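Long-range contacts in kelch-like protein 7 (Homo sapiens, PDB 3II7), which serves as the substrate-specific adapter of a CUL3–RBX1 E3 ubiquitin ligase, marking substrate proteins for degradation, its kelch-repeat domain being the part described here: residues A[20-26]-A[38-44]; A[85-89]-A[127-131]; A[133-137]-A[179-183]. One frame throughout, in Å; residues are numbered along the deposited sequence. Where two conformers were deposited one is given.

Contact 1: A[20-26]-A[38-44]; sequences GSQPQSC and DIRCPFE. With EDO (1,2-ethanediol), chain B; EDO (1,2-ethanediol), chain M; EDO (1,2-ethanediol), chain D.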
# COMPACT_ATOMS: atom_id res chain seq x y z
N GLY A 20 -1.35 -6.26 -14.31
CA GLY A 20 -1.34 -6.04 -15.76
C GLY A 20 -2.39 -6.83 -16.49
O GLY A 20 -3.43 -7.17 -15.93
N SER A 21 -2.13 -7.10 -17.76
CA SER A 21 -3.13 -7.66 -18.66
C SER A 21 -2.84 -9.09 -19.13
O SER A 21 -3.63 -9.65 -19.89
CB SER A 21 -3.31 -6.75 -19.87
OG SER A 21 -2.08 -6.63 -20.58
N GLN A 22 -1.73 -9.69 -18.69
CA GLN A 22 -1.43 -11.10 -19.01
C GLN A 22 -2.36 -12.03 -18.26
O GLN A 22 -2.86 -11.68 -17.17
CB GLN A 22 0.02 -11.48 -18.68
CG GLN A 22 0.99 -11.35 -19.84
CD GLN A 22 1.18 -9.93 -20.26
OE1 GLN A 22 0.70 -9.02 -19.59
NE2 GLN A 22 1.88 -9.72 -21.38
N PRO A 23 -2.60 -13.23 -18.81
CA PRO A 23 -3.45 -14.15 -18.06
C PRO A 23 -2.96 -14.41 -16.62
O PRO A 23 -1.74 -14.56 -16.37
CB PRO A 23 -3.41 -15.44 -18.90
CG PRO A 23 -3.22 -14.96 -20.29
CD PRO A 23 -2.31 -13.73 -20.17
N GLN A 24 -3.91 -14.44 -15.70
CA GLN A 24 -3.68 -14.68 -14.28
C GLN A 24 -2.84 -13.59 -13.60
O GLN A 24 -2.38 -13.79 -12.48
CB GLN A 24 -3.07 -16.08 -14.03
CG GLN A 24 -4.01 -17.24 -14.32
CD GLN A 24 -4.19 -17.54 -15.80
OE1 GLN A 24 -5.31 -17.55 -16.31
NE2 GLN A 24 -3.08 -17.80 -16.50
N SER A 25 -2.70 -12.43 -14.24
CA SER A 25 -1.88 -11.36 -13.67
C SER A 25 -2.68 -10.40 -12.77
O SER A 25 -2.09 -9.57 -12.08
CB SER A 25 -1.17 -10.58 -14.76
OG SER A 25 -2.07 -9.77 -15.48
N CYS A 26 -4.02 -10.54 -12.76
CA CYS A 26 -4.85 -9.87 -11.73
C CYS A 26 -5.76 -10.92 -11.12
O CYS A 26 -6.38 -11.69 -11.86
CB CYS A 26 -5.69 -8.73 -12.31
SG CYS A 26 -4.79 -7.41 -13.07
N ASP A 38 -9.28 -15.37 -10.97
CA ASP A 38 -8.92 -14.37 -11.99
C ASP A 38 -9.85 -13.14 -12.06
O ASP A 38 -11.06 -13.25 -11.95
CB ASP A 38 -8.85 -15.02 -13.37
CG ASP A 38 -7.71 -16.03 -13.51
OD1 ASP A 38 -6.80 -16.09 -12.66
OD2 ASP A 38 -7.75 -16.76 -14.52
N ILE A 39 -9.23 -11.96 -12.23
CA ILE A 39 -9.90 -10.71 -12.58
C ILE A 39 -9.42 -10.33 -13.97
O ILE A 39 -8.22 -10.15 -14.18
CB ILE A 39 -9.50 -9.57 -11.61
CG1 ILE A 39 -9.87 -9.92 -10.16
CG2 ILE A 39 -10.15 -8.25 -12.01
CD1 ILE A 39 -9.24 -8.97 -9.13
N ARG A 40 -10.35 -10.18 -14.91
CA ARG A 40 -10.00 -9.70 -16.24
C ARG A 40 -9.64 -8.22 -16.19
O ARG A 40 -10.38 -7.43 -15.61
CB ARG A 40 -11.13 -9.95 -17.23
CG ARG A 40 -11.37 -11.44 -17.50
CD ARG A 40 -12.57 -11.66 -18.38
NE ARG A 40 -13.79 -11.21 -17.70
CZ ARG A 40 -14.97 -11.00 -18.27
NH1 ARG A 40 -15.16 -11.20 -19.58
NH2 ARG A 40 -15.98 -10.56 -17.52
N CYS A 41 -8.49 -7.87 -16.76
CA CYS A 41 -7.98 -6.49 -16.79
C CYS A 41 -7.45 -6.20 -18.17
O CYS A 41 -6.54 -6.88 -18.63
CB CYS A 41 -6.85 -6.31 -15.82
SG CYS A 41 -6.10 -4.66 -15.78
N PRO A 42 -7.99 -5.18 -18.84
CA PRO A 42 -7.57 -4.86 -20.20
C PRO A 42 -6.46 -3.78 -20.28
O PRO A 42 -6.17 -3.28 -21.36
CB PRO A 42 -8.86 -4.32 -20.79
CG PRO A 42 -9.43 -3.52 -19.67
CD PRO A 42 -9.10 -4.30 -18.42
N PHE A 43 -5.85 -3.46 -19.14
CA PHE A 43 -4.76 -2.45 -19.07
C PHE A 43 -3.44 -3.09 -18.73
O PHE A 43 -3.36 -3.98 -17.87
CB PHE A 43 -5.09 -1.39 -18.03
CG PHE A 43 -6.38 -0.66 -18.30
CD1 PHE A 43 -6.49 0.17 -19.40
CD2 PHE A 43 -7.47 -0.80 -17.46
CE1 PHE A 43 -7.67 0.83 -19.67
CE2 PHE A 43 -8.66 -0.14 -17.73
CZ PHE A 43 -8.75 0.68 -18.84
N GLU A 44 -2.40 -2.61 -19.41
CA GLU A 44 -1.05 -3.10 -19.20
C GLU A 44 -0.52 -2.67 -17.83
O GLU A 44 -1.00 -1.68 -17.25
CB GLU A 44 -0.14 -2.59 -20.30
CG GLU A 44 -0.46 -3.19 -21.65
CD GLU A 44 0.63 -2.94 -22.68
OE1 GLU A 44 1.33 -1.91 -22.58
OE2 GLU A 44 0.78 -3.79 -23.58
C1 EDO B . -5.51 -10.14 -15.78
O1 EDO B . -5.90 -11.32 -15.03
C2 EDO B . -5.58 -10.39 -17.28
O2 EDO B . -6.89 -10.23 -17.82
C1 EDO M . 2.01 -6.53 -20.83
O1 EDO M . 0.76 -7.00 -21.33
C2 EDO M . 2.02 -6.53 -19.30
O2 EDO M . 0.74 -6.21 -18.77
C1 EDO D . -7.76 -14.78 -17.82
O1 EDO D . -6.70 -14.67 -18.79
C2 EDO D . -7.68 -13.62 -16.84
O2 EDO D . -6.52 -13.76 -16.01
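Residues 20-26 and 38-44 form a loop-to-loop contact within the first kelch repeat, where the turn between strands 13-18 and 26-30 meets the linker that leaves outer strand 35-38 for the next propeller blade. One direct hydrogen bond joins them at the strand end: Ile39 N points almost straight (174°) at Cys26 O, 2.9 Å away, and reaches it from above the carbonyl plane. Next to it the sulfur of Cys26 packs on Cys41, with Cys26 SG 3.6 Å from Cys41 CB. Cys26 SG stays 4.1 Å from Cys41 SG, too far for a disulfide. Cys41 carries its sulfur anti to its own N (chi1 179°), beside the carbonyl carbon, and there it accepts a hydrogen bond from Phe43 N. At the far end Ser21 CB packs 3.5 Å from Cys41 O, and Gly20 CA makes a CA-H...O contact with Phe43 O; at its backbone angles a side chain would press into the preceding carbonyl oxygen. Ser25 N bonds to Gln22 O across the type II turn. Arg27 pairs with Asp38 OD1, and Trp82 of strand 81-86 touches Cys41 and Pro42 and hydrogen-bonds Arg40 O through its NE1. Between the loops sits a 1,2-ethanediol, probably from the crystallisation liquor: its O1 donates to Ile39 O at 2.7 Å and accepts weakly from Cys26 N, and its O2 accepts from Cys41 N at 3.0 Å. The diol thus links both loops through their backbones, whereas their direct link is a single hydrogen bond plus sulfur packing.

Contact 2: A[85-89]-A[127-131]; sequences KLGPP and TESWH. With EDO (1,2-ethanediol), chain R.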
# COMPACT_ATOMS: atom_id res chain seq x y z
N LYS A 85 -10.91 7.70 -15.44
CA LYS A 85 -11.04 9.12 -15.12
C LYS A 85 -9.67 9.77 -15.24
O LYS A 85 -8.72 9.10 -15.52
CB LYS A 85 -11.57 9.26 -13.70
CG LYS A 85 -12.95 8.68 -13.52
CD LYS A 85 -13.98 9.60 -14.17
CE LYS A 85 -15.33 8.95 -14.26
NZ LYS A 85 -16.17 9.70 -15.23
N LEU A 86 -9.59 11.09 -15.07
CA LEU A 86 -8.28 11.73 -15.10
C LEU A 86 -7.68 11.59 -13.72
O LEU A 86 -8.38 11.63 -12.72
CB LEU A 86 -8.36 13.18 -15.62
CG LEU A 86 -8.56 13.26 -17.16
CD1 LEU A 86 -8.75 14.73 -17.63
CD2 LEU A 86 -7.40 12.58 -17.94
N GLY A 87 -6.38 11.31 -13.69
CA GLY A 87 -5.71 10.86 -12.49
C GLY A 87 -5.20 12.02 -11.71
O GLY A 87 -5.70 13.14 -11.87
N PRO A 88 -4.17 11.77 -10.85
CA PRO A 88 -3.78 12.88 -10.05
C PRO A 88 -3.28 14.00 -10.94
O PRO A 88 -2.64 13.73 -11.96
CB PRO A 88 -2.68 12.30 -9.14
CG PRO A 88 -2.03 11.26 -9.94
CD PRO A 88 -3.15 10.70 -10.86
N PRO A 89 -3.57 15.25 -10.56
CA PRO A 89 -3.10 16.42 -11.27
C PRO A 89 -1.59 16.38 -11.52
O PRO A 89 -1.15 16.88 -12.55
CB PRO A 89 -3.47 17.57 -10.33
CG PRO A 89 -4.67 17.09 -9.60
CD PRO A 89 -4.51 15.61 -9.46
N THR A 127 -18.10 14.34 -6.20
CA THR A 127 -18.02 15.42 -7.20
C THR A 127 -17.07 15.12 -8.38
O THR A 127 -17.05 15.86 -9.35
CB THR A 127 -17.58 16.74 -6.55
OG1 THR A 127 -16.31 16.55 -5.91
CG2 THR A 127 -18.60 17.20 -5.51
N GLU A 128 -16.28 14.04 -8.27
CA GLU A 128 -15.34 13.64 -9.32
C GLU A 128 -14.35 14.76 -9.64
O GLU A 128 -14.06 15.04 -10.80
CB GLU A 128 -16.09 13.14 -10.57
CG GLU A 128 -16.98 11.93 -10.27
CD GLU A 128 -17.49 11.22 -11.52
OE1 GLU A 128 -17.97 11.91 -12.44
OE2 GLU A 128 -17.44 9.97 -11.56
N SER A 129 -13.82 15.38 -8.60
CA SER A 129 -12.88 16.46 -8.75
C SER A 129 -11.66 16.27 -7.85
O SER A 129 -11.75 15.67 -6.76
CB SER A 129 -13.56 17.78 -8.42
OG SER A 129 -14.15 17.74 -7.14
N TRP A 130 -10.53 16.80 -8.32
CA TRP A 130 -9.28 16.74 -7.60
C TRP A 130 -8.98 18.04 -6.88
O TRP A 130 -9.29 19.13 -7.38
CB TRP A 130 -8.13 16.44 -8.57
CG TRP A 130 -8.04 15.02 -9.01
CD1 TRP A 130 -8.53 14.48 -10.19
CD2 TRP A 130 -7.40 13.95 -8.31
NE1 TRP A 130 -8.23 13.13 -10.25
CE2 TRP A 130 -7.54 12.78 -9.11
CE3 TRP A 130 -6.72 13.86 -7.10
CZ2 TRP A 130 -7.02 11.54 -8.71
CZ3 TRP A 130 -6.21 12.63 -6.70
CH2 TRP A 130 -6.38 11.49 -7.50
N HIS A 131 -8.34 17.92 -5.71
CA HIS A 131 -8.06 19.04 -4.83
C HIS A 131 -6.68 18.88 -4.20
O HIS A 131 -6.34 17.80 -3.71
CB HIS A 131 -9.14 19.13 -3.74
CG HIS A 131 -10.54 19.23 -4.29
ND1 HIS A 131 -11.12 20.43 -4.64
CD2 HIS A 131 -11.44 18.27 -4.60
CE1 HIS A 131 -12.32 20.21 -5.12
NE2 HIS A 131 -12.55 18.90 -5.10
C1 EDO R . -12.21 13.13 -13.45
O1 EDO R . -11.93 12.56 -14.74
C2 EDO R . -11.11 14.14 -13.08
O2 EDO R . -11.09 15.26 -13.99
O HOH W 1 -16.36 12.59 -14.59
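The backbones carrying Pro88 and Trp130 run in nearly the same direction, the chords from residue 85 to 89 and from 128 to 130 lying 16° apart, with the CA atoms of Pro88 and Trp130 separated by 7.2 Å. The Trp130 indole spans that gap. Its NE1 donates to Leu86 O at 2.9 Å (159° at the hydrogen), and this acceptor sits at the ring edge, close to the indole plane. One face is lined by the chain that follows: Pro88 CA stands almost on the normal of the six-membered ring, 3.8 Å from its centroid, while Pro89 CD covers the five-membered ring, 3.5 Å from Trp130 CD2. Both are CH-pi contacts. This is the tryptophan of the kelch motif, seven residues beyond Tyr123, whose ring it meets; from outer strand 129-133 it holds the linker leaving strand 81-86 of the preceding blade. An alanine here is likely to leave Leu86 O without its indole donor and to open a gap beneath the two prolines. Glu128, in a G1 beta bulge with Ser129 opposite Asp124, extends its carboxylate toward Lys85. Their salt bridge is long, 3.9 Å from Lys85 NZ to Glu128 OE2, and a water closes it, accepting from Lys85 NZ and donating to Glu128 OE1. A bend at chi2 (-73°) turns the lysine chain along this path, and an ethanediol beside it accepts from Leu86 N.

Contact 3: A[133-137]-A[179-183]; sequences KPSML and ETWTE. With EDO (1,2-ethanediol), chain T.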
# COMPACT_ATOMS: atom_id res chain seq x y z
N LYS A 133 -4.21 19.41 -1.19
CA LYS A 133 -4.34 19.52 0.26
C LYS A 133 -3.00 19.86 0.87
O LYS A 133 -1.96 19.80 0.17
CB LYS A 133 -4.88 18.22 0.88
CG LYS A 133 -6.18 17.70 0.29
CD LYS A 133 -7.28 18.71 0.12
CE LYS A 133 -7.86 19.19 1.39
NZ LYS A 133 -9.30 19.75 1.16
N PRO A 134 -2.99 20.21 2.18
CA PRO A 134 -1.71 20.54 2.81
C PRO A 134 -0.67 19.45 2.64
O PRO A 134 -0.95 18.25 2.77
CB PRO A 134 -2.09 20.74 4.28
CG PRO A 134 -3.42 21.34 4.19
CD PRO A 134 -4.10 20.53 3.09
N SER A 135 0.54 19.87 2.34
CA SER A 135 1.63 18.97 2.06
C SER A 135 2.13 18.25 3.31
O SER A 135 2.08 18.81 4.43
CB SER A 135 2.80 19.74 1.47
OG SER A 135 2.49 20.16 0.15
N MET A 136 2.67 17.05 3.13
CA MET A 136 3.36 16.36 4.22
C MET A 136 4.51 17.18 4.76
O MET A 136 5.08 18.04 4.07
CB MET A 136 3.91 14.99 3.77
CG MET A 136 2.86 14.02 3.35
SD MET A 136 3.50 12.41 2.85
CE MET A 136 4.50 12.84 1.38
N LEU A 137 4.84 16.89 6.00
CA LEU A 137 5.98 17.54 6.69
C LEU A 137 7.34 17.10 6.10
O LEU A 137 8.30 17.90 6.08
CB LEU A 137 5.93 17.22 8.19
CG LEU A 137 4.69 17.80 8.93
CD1 LEU A 137 4.56 17.23 10.32
CD2 LEU A 137 4.77 19.31 9.02
N GLU A 179 -7.23 19.52 8.63
CA GLU A 179 -6.30 19.68 7.50
C GLU A 179 -4.88 19.97 7.96
O GLU A 179 -4.15 20.78 7.37
CB GLU A 179 -6.83 20.71 6.49
CG GLU A 179 -8.15 20.27 5.86
CD GLU A 179 -8.49 20.94 4.52
OE1 GLU A 179 -7.82 21.92 4.14
OE2 GLU A 179 -9.46 20.47 3.87
N THR A 180 -4.48 19.25 9.01
CA THR A 180 -3.15 19.40 9.57
C THR A 180 -2.39 18.06 9.61
O THR A 180 -2.97 17.03 9.97
CB THR A 180 -3.24 19.90 11.00
OG1 THR A 180 -4.08 21.08 11.07
CG2 THR A 180 -1.83 20.20 11.56
N TRP A 181 -1.10 18.12 9.26
CA TRP A 181 -0.14 17.02 9.49
C TRP A 181 0.54 17.19 10.85
O TRP A 181 0.98 18.32 11.21
CB TRP A 181 0.91 16.97 8.37
CG TRP A 181 0.39 16.49 7.03
CD1 TRP A 181 -0.00 17.27 5.98
CD2 TRP A 181 0.26 15.14 6.59
NE1 TRP A 181 -0.36 16.49 4.92
CE2 TRP A 181 -0.26 15.18 5.27
CE3 TRP A 181 0.49 13.87 7.20
CZ2 TRP A 181 -0.53 14.01 4.53
CZ3 TRP A 181 0.21 12.72 6.47
CH2 TRP A 181 -0.28 12.80 5.13
N THR A 182 0.60 16.10 11.60
CA THR A 182 1.29 16.04 12.89
C THR A 182 2.37 14.96 12.89
O THR A 182 2.09 13.79 12.51
CB THR A 182 0.29 15.76 14.00
OG1 THR A 182 -0.67 16.83 14.02
CG2 THR A 182 1.01 15.68 15.39
N GLU A 183 3.58 15.33 13.31
CA GLU A 183 4.68 14.40 13.47
C GLU A 183 4.39 13.45 14.65
O GLU A 183 4.03 13.91 15.75
CB GLU A 183 6.02 15.14 13.70
CG GLU A 183 7.25 14.25 13.48
CD GLU A 183 7.52 13.95 11.97
OE1 GLU A 183 7.14 14.77 11.11
OE2 GLU A 183 8.11 12.91 11.65
C1 EDO T . 6.76 22.13 2.69
O1 EDO T . 6.14 22.95 1.69
C2 EDO T . 5.78 21.06 3.18
O2 EDO T . 6.32 20.37 4.32
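Trp181 is wedged against Pro134, Ser135, Met136 and Leu137, and around its indole the contact is tight; toward both ends it thins into charged, more exposed side chains. Trp181 NE1 donates to Pro134 O at 2.8 Å. The oxygen lies in the ring plane, although the indole N-H comes in from above the plane of that carbonyl. Met136 occupies one face: its CA stands 3.8 Å from the centroid of the five-membered ring, nearly on the normal, and its CG presses on the benzo half, 3.6 Å from Trp181 CZ2. The sulfur lies farther along, 4.9 Å from Met136 SD to the six-membered centroid of Trp181, in an oblique Met-aromatic contact. Leu137 closes the foot of the indole, with its CG 3.9 Å from Trp181 CB. On the looser side, Lys133 and Glu179 form a salt bridge of 2.8 Å between Lys133 NZ and Glu179 OE2. The ammonium group meets that oxygen from above the carboxylate plane. Bends at chi2 (-47°) and chi3 (-70°) curl the lysine chain back to this carboxylate. Pro134 CG rests 3.3 Å from Glu179 O beside it. At the other end Leu137 CD1 touches the exposed Glu183, 3.7 Å from its OE1, and an ethanediol donates to Met136 O. The two backbones run alongside in the same sense, 14° apart. In the propeller, the linker leaving strand 129-133 of the third kelch repeat thus lies along outer strand 180-184 of the fourth; Phe120 meets the indole edge-to-face, Tyr174 of strand 171-175 meets it at an angle, and Val154 of strand 151-155 touches both Met136 and Trp181.

All three contacts sit about 20 Å from the centre of the chain and are only partly buried, following one another in series around the six-bladed kelch propeller. Contact 1 stays within a single repeat and relies on one backbone bond, cysteine packing and a diol. Contacts 2 and 3 each join consecutive repeats by the same device, an outer-strand tryptophan giving its indole N-H to a carbonyl at or just past the preceding outer strand's end, beside a lysine–glutamate pair. They share strand 129-133, which supplies the tryptophan to contact 2 and runs into the linker of contact 3. Prolines line the ring in the former, a methionine in the latter, whose salt bridge is direct rather than stretched.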